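Long-range contacts in cellulase CEL9M (PDB 1IA6), which probably hydrolyses internal beta-1,4-glucosidic linkages of cellulose and related beta-glucans, as a family 9 glycoside hydrolase: residues L301-V306 and Q405-E410; C359-H364 and F399-N404. All blocks are in the same frame, centred on the assembly; numbering follows the deposited sequence.

Contact 1 (L301-V306 and Q405-E410)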
# COMPACT_ATOMS: atom_id res chain seq x y z
N LEU A 301 -11.21 -9.25 10.33
CA LEU A 301 -12.08 -8.10 10.14
C LEU A 301 -13.18 -8.34 9.10
O LEU A 301 -14.35 -8.01 9.33
CB LEU A 301 -11.26 -6.88 9.71
CG LEU A 301 -12.06 -5.59 9.53
CD1 LEU A 301 -12.60 -5.13 10.89
CD2 LEU A 301 -11.17 -4.51 8.92
N SER A 302 -12.79 -8.91 7.96
CA SER A 302 -13.73 -9.20 6.89
C SER A 302 -13.16 -10.35 6.06
O SER A 302 -12.05 -10.83 6.34
CB SER A 302 -13.95 -7.96 6.02
OG SER A 302 -15.08 -8.12 5.18
N ASN A 303 -13.89 -10.79 5.04
CA ASN A 303 -13.47 -11.93 4.24
C ASN A 303 -12.46 -11.70 3.12
O ASN A 303 -11.70 -12.60 2.78
CB ASN A 303 -14.70 -12.63 3.65
CG ASN A 303 -15.46 -11.76 2.67
OD1 ASN A 303 -16.02 -10.73 3.05
ND2 ASN A 303 -15.47 -12.15 1.40
N TRP A 304 -12.45 -10.51 2.53
CA TRP A 304 -11.53 -10.24 1.43
C TRP A 304 -10.26 -9.53 1.88
O TRP A 304 -10.32 -8.47 2.49
CB TRP A 304 -12.24 -9.41 0.35
CG TRP A 304 -11.65 -9.60 -1.01
CD1 TRP A 304 -10.57 -8.96 -1.53
CD2 TRP A 304 -12.07 -10.56 -1.99
NE1 TRP A 304 -10.28 -9.46 -2.78
CE2 TRP A 304 -11.19 -10.44 -3.09
CE3 TRP A 304 -13.10 -11.51 -2.05
CZ2 TRP A 304 -11.31 -11.24 -4.23
CZ3 TRP A 304 -13.22 -12.30 -3.19
CH2 TRP A 304 -12.32 -12.16 -4.26
N GLY A 305 -9.12 -10.14 1.57
CA GLY A 305 -7.84 -9.57 1.97
C GLY A 305 -7.78 -9.49 3.48
O GLY A 305 -7.40 -8.47 4.05
N VAL A 306 -8.14 -10.59 4.15
CA VAL A 306 -8.15 -10.61 5.60
C VAL A 306 -6.79 -10.35 6.26
O VAL A 306 -6.71 -9.62 7.25
CB VAL A 306 -8.75 -11.93 6.15
CG1 VAL A 306 -7.88 -13.10 5.79
CG2 VAL A 306 -8.94 -11.83 7.65
N GLN A 405 -10.14 -19.96 -6.34
CA GLN A 405 -10.47 -19.31 -5.06
C GLN A 405 -9.67 -18.02 -4.85
O GLN A 405 -8.71 -18.00 -4.09
CB GLN A 405 -10.22 -20.29 -3.91
CG GLN A 405 -11.12 -21.52 -3.92
CD GLN A 405 -12.57 -21.19 -3.61
OE1 GLN A 405 -13.19 -20.38 -4.29
NE2 GLN A 405 -13.12 -21.83 -2.59
N TYR A 406 -10.10 -16.96 -5.52
CA TYR A 406 -9.43 -15.66 -5.44
C TYR A 406 -9.40 -15.03 -4.05
O TYR A 406 -8.44 -14.35 -3.69
CB TYR A 406 -10.07 -14.68 -6.43
CG TYR A 406 -10.24 -15.24 -7.83
CD1 TYR A 406 -9.19 -15.90 -8.46
CD2 TYR A 406 -11.44 -15.11 -8.51
CE1 TYR A 406 -9.33 -16.43 -9.74
CE2 TYR A 406 -11.61 -15.63 -9.79
CZ TYR A 406 -10.55 -16.29 -10.40
OH TYR A 406 -10.70 -16.81 -11.67
N GLN A 407 -10.46 -15.25 -3.27
CA GLN A 407 -10.52 -14.69 -1.93
C GLN A 407 -9.29 -15.10 -1.13
O GLN A 407 -8.76 -14.33 -0.32
CB GLN A 407 -11.78 -15.17 -1.21
CG GLN A 407 -11.86 -14.74 0.25
CD GLN A 407 -13.10 -15.28 0.95
OE1 GLN A 407 -14.23 -14.94 0.60
NE2 GLN A 407 -12.89 -16.14 1.95
N TYR A 408 -8.83 -16.33 -1.36
CA TYR A 408 -7.67 -16.86 -0.65
C TYR A 408 -6.33 -16.53 -1.30
O TYR A 408 -5.36 -16.21 -0.61
CB TYR A 408 -7.77 -18.39 -0.55
CG TYR A 408 -8.99 -18.91 0.16
CD1 TYR A 408 -10.22 -19.02 -0.50
CD2 TYR A 408 -8.92 -19.31 1.49
CE1 TYR A 408 -11.35 -19.51 0.17
CE2 TYR A 408 -10.04 -19.79 2.16
CZ TYR A 408 -11.25 -19.89 1.50
OH TYR A 408 -12.35 -20.39 2.16
N THR A 409 -6.28 -16.60 -2.62
CA THR A 409 -5.03 -16.41 -3.34
C THR A 409 -4.71 -15.06 -3.97
O THR A 409 -3.70 -14.93 -4.66
CB THR A 409 -4.91 -17.46 -4.44
OG1 THR A 409 -5.98 -17.29 -5.37
CG2 THR A 409 -4.98 -18.86 -3.83
N GLU A 410 -5.55 -14.06 -3.75
CA GLU A 410 -5.27 -12.75 -4.33
C GLU A 410 -4.05 -12.11 -3.69
O GLU A 410 -3.74 -12.36 -2.52
CB GLU A 410 -6.47 -11.81 -4.16
CG GLU A 410 -7.43 -11.84 -5.34
CD GLU A 410 -7.86 -10.45 -5.75
OE1 GLU A 410 -8.52 -9.76 -4.94
OE2 GLU A 410 -7.54 -10.04 -6.89
O HOH W 1 -8.95 -13.10 2.28
O HOH W 2 -8.32 -11.71 -0.76
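The predicted active-site residue E410 of this family 9 catalytic module meets W304, which stands in the loop just ahead of helix 306-323, while the short helix 406-409 packs against the same indole. W304 NE1 donates to E410 OE1 at 2.8 Å; the oxygen lies in the indole plane and is met nearly along its C-O axis, though the N-H is bent from the line to it (139°). Ring and carboxylate planes stand 66° apart. OE1 also lies against the benzo edge, 3.2 Å from W304 CZ2.

One face of the indole rests on Q407. The CA of Q407 is 3.9 Å from the centroid of the six-membered ring, a CH-pi contact over the face, and Q407 CB approaches W304 CZ3. The CG of W304 is anti to its backbone N (chi1 -154°). At the far end of the ring, W304 CH2 also touches Y406 CB. Family 9 modules are built as barrels of helices; here the loop before one helix is joined to the predicted active-site glutamate just before another, helix 413-429, whose Y415 touches both W304 and E410.

Beside the indole the side chains of N303 and Q407 cross at about a right angle: N303 ND2 gives Q407 OE1 an almost straight bond of 3.2 Å, approaching from above the carbonyl plane. Q407 O accepts from water 2 at 2.7 Å, which in turn accepts from G305 N, whereas water 1 accepts a hydrogen bond from V306 N and lies within hydrogen-bonding distance of both N303 O and Q407 O.

Contact 2 (C359-H364 and F399-N404)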
# COMPACT_ATOMS: atom_id res chain seq x y z
N CYS A 359 1.63 -20.77 -0.59
CA CYS A 359 0.66 -20.82 -1.68
C CYS A 359 1.32 -21.05 -3.04
O CYS A 359 2.28 -20.37 -3.39
CB CYS A 359 -0.13 -19.51 -1.68
SG CYS A 359 -1.33 -19.32 -3.02
N ILE A 360 0.80 -22.00 -3.81
CA ILE A 360 1.36 -22.29 -5.13
C ILE A 360 0.46 -21.83 -6.27
O ILE A 360 0.83 -21.94 -7.44
CB ILE A 360 1.63 -23.81 -5.31
CG1 ILE A 360 0.33 -24.59 -5.22
CG2 ILE A 360 2.63 -24.29 -4.26
CD1 ILE A 360 0.48 -26.08 -5.50
N HIS A 361 -0.71 -21.29 -5.93
CA HIS A 361 -1.67 -20.81 -6.92
C HIS A 361 -2.00 -19.32 -6.76
O HIS A 361 -3.17 -18.95 -6.72
CB HIS A 361 -2.97 -21.61 -6.82
CG HIS A 361 -2.86 -23.02 -7.31
ND1 HIS A 361 -2.94 -23.36 -8.64
CD2 HIS A 361 -2.68 -24.18 -6.64
CE1 HIS A 361 -2.81 -24.67 -8.77
NE2 HIS A 361 -2.65 -25.19 -7.57
N PRO A 362 -0.99 -18.44 -6.68
CA PRO A 362 -1.32 -17.02 -6.53
C PRO A 362 -2.08 -16.48 -7.74
O PRO A 362 -1.80 -16.87 -8.88
CB PRO A 362 0.05 -16.37 -6.38
CG PRO A 362 0.93 -17.25 -7.23
CD PRO A 362 0.46 -18.64 -6.84
N HIS A 363 -3.05 -15.60 -7.50
CA HIS A 363 -3.82 -15.01 -8.59
C HIS A 363 -2.98 -13.87 -9.14
O HIS A 363 -3.20 -12.70 -8.83
CB HIS A 363 -5.15 -14.48 -8.06
CG HIS A 363 -6.07 -13.98 -9.13
ND1 HIS A 363 -6.46 -14.76 -10.20
CD2 HIS A 363 -6.67 -12.78 -9.31
CE1 HIS A 363 -7.26 -14.06 -10.99
NE2 HIS A 363 -7.40 -12.86 -10.47
N HIS A 364 -2.00 -14.22 -9.97
CA HIS A 364 -1.07 -13.24 -10.54
C HIS A 364 -0.68 -13.71 -11.94
O HIS A 364 -0.08 -14.77 -12.12
CB HIS A 364 0.15 -13.14 -9.62
CG HIS A 364 1.07 -12.01 -9.94
ND1 HIS A 364 2.06 -12.10 -10.90
CD2 HIS A 364 1.19 -10.77 -9.39
CE1 HIS A 364 2.75 -10.97 -10.93
NE2 HIS A 364 2.24 -10.15 -10.03
N PHE A 399 -7.39 -22.73 4.65
CA PHE A 399 -6.89 -22.11 3.43
C PHE A 399 -7.09 -23.04 2.24
O PHE A 399 -6.76 -24.23 2.31
CB PHE A 399 -5.39 -21.79 3.56
CG PHE A 399 -4.85 -20.99 2.42
CD1 PHE A 399 -5.12 -19.63 2.31
CD2 PHE A 399 -4.08 -21.60 1.43
CE1 PHE A 399 -4.64 -18.89 1.23
CE2 PHE A 399 -3.60 -20.87 0.34
CZ PHE A 399 -3.88 -19.51 0.25
N LEU A 400 -7.64 -22.51 1.16
CA LEU A 400 -7.87 -23.30 -0.05
C LEU A 400 -6.89 -22.84 -1.12
O LEU A 400 -7.11 -21.81 -1.78
CB LEU A 400 -9.31 -23.12 -0.53
CG LEU A 400 -10.40 -23.53 0.47
CD1 LEU A 400 -11.78 -23.24 -0.11
CD2 LEU A 400 -10.26 -25.01 0.80
N ASP A 401 -5.82 -23.60 -1.30
CA ASP A 401 -4.80 -23.27 -2.28
C ASP A 401 -5.12 -23.88 -3.64
O ASP A 401 -4.64 -24.95 -3.98
CB ASP A 401 -3.43 -23.77 -1.79
CG ASP A 401 -2.28 -23.29 -2.65
OD1 ASP A 401 -2.52 -22.47 -3.56
OD2 ASP A 401 -1.14 -23.73 -2.41
N ASP A 402 -5.95 -23.18 -4.41
CA ASP A 402 -6.31 -23.66 -5.74
C ASP A 402 -6.62 -22.53 -6.71
O ASP A 402 -6.80 -21.37 -6.32
CB ASP A 402 -7.50 -24.63 -5.66
CG ASP A 402 -8.75 -23.99 -5.12
OD1 ASP A 402 -9.79 -24.67 -5.06
OD2 ASP A 402 -8.70 -22.79 -4.75
N ALA A 403 -6.69 -22.89 -7.99
CA ALA A 403 -6.93 -21.97 -9.10
C ALA A 403 -7.99 -20.87 -9.01
O ALA A 403 -7.66 -19.69 -9.15
CB ALA A 403 -7.17 -22.79 -10.37
N ASN A 404 -9.25 -21.24 -8.79
CA ASN A 404 -10.32 -20.25 -8.77
C ASN A 404 -10.69 -19.53 -7.47
O ASN A 404 -11.49 -18.59 -7.49
CB ASN A 404 -11.59 -20.87 -9.36
CG ASN A 404 -12.52 -19.85 -9.99
OD1 ASN A 404 -13.73 -19.87 -9.78
ND2 ASN A 404 -11.94 -18.94 -10.78
O HOH W 3 -5.60 -18.45 -7.82
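The carboxylate of D401, a predicted active-site residue, is held by consecutive backbone N-H groups of the facing loop. I360 N donates to D401 OD2 at 3.0 Å with an N-H...O angle of 162°, and D401 OD2 receives it on its syn lone pair, while H361 N makes a weak, bent bond of 3.2 Å to D401 OD1. The CG of D401 is anti to its own backbone N (chi1 -172°), which carries the acid group across to the 359-364 loop. Farther along, water 3 bridges the two loops, 2.7 Å from both H361 O and A403 O.

Around this polar grip the side chains close in. I360 CG1 comes within 3.3 Å of D401 OD2, and the two side chains cross at about a right angle. The imidazole of H361 is turned 79° from the carboxylate, with D401 OD1 at its edge and in its plane; D402 CA and A403 N lie over one face, the former as a CH-pi contact 4.1 Å from the ring centroid. C359 SG sits 3.4 Å from D401 OD1 and meets F399 at the ring edge, close to CZ, in a sulfur-aromatic contact. F399 in turn packs edge-to-face on Y350, and H361 touches P380.

D401, the predicted active-site residue, is the centre of an inverse gamma turn. With one good bond from I360 N and one weak bond from H361 N, both carboxylate oxygens have a peptide partner, which would tend to limit rotation of the group and direct it onto the 359-364 loop.

Contact 2 is nested along the chain inside the loop closed by contact 1, and their centres lie 11 Å apart. Between them they hold both predicted active-site residues, D401 in contact 2 and E410 in contact 1. The two contacts also touch directly: H363 N is 3.0 Å from T409 O, a probable hydrogen bond, and T409 CB packs on H361 O at 3.2 Å. F399 CE1 approaches Y408 O, and the H363 and Y406 rings meet. Helix 406-409 thus lies between the 301-306 loop and the two loops of contact 2. The two predicted active-site residues lie in the same region but do not touch, with E410 OE2 13.8 Å from D401 OD1.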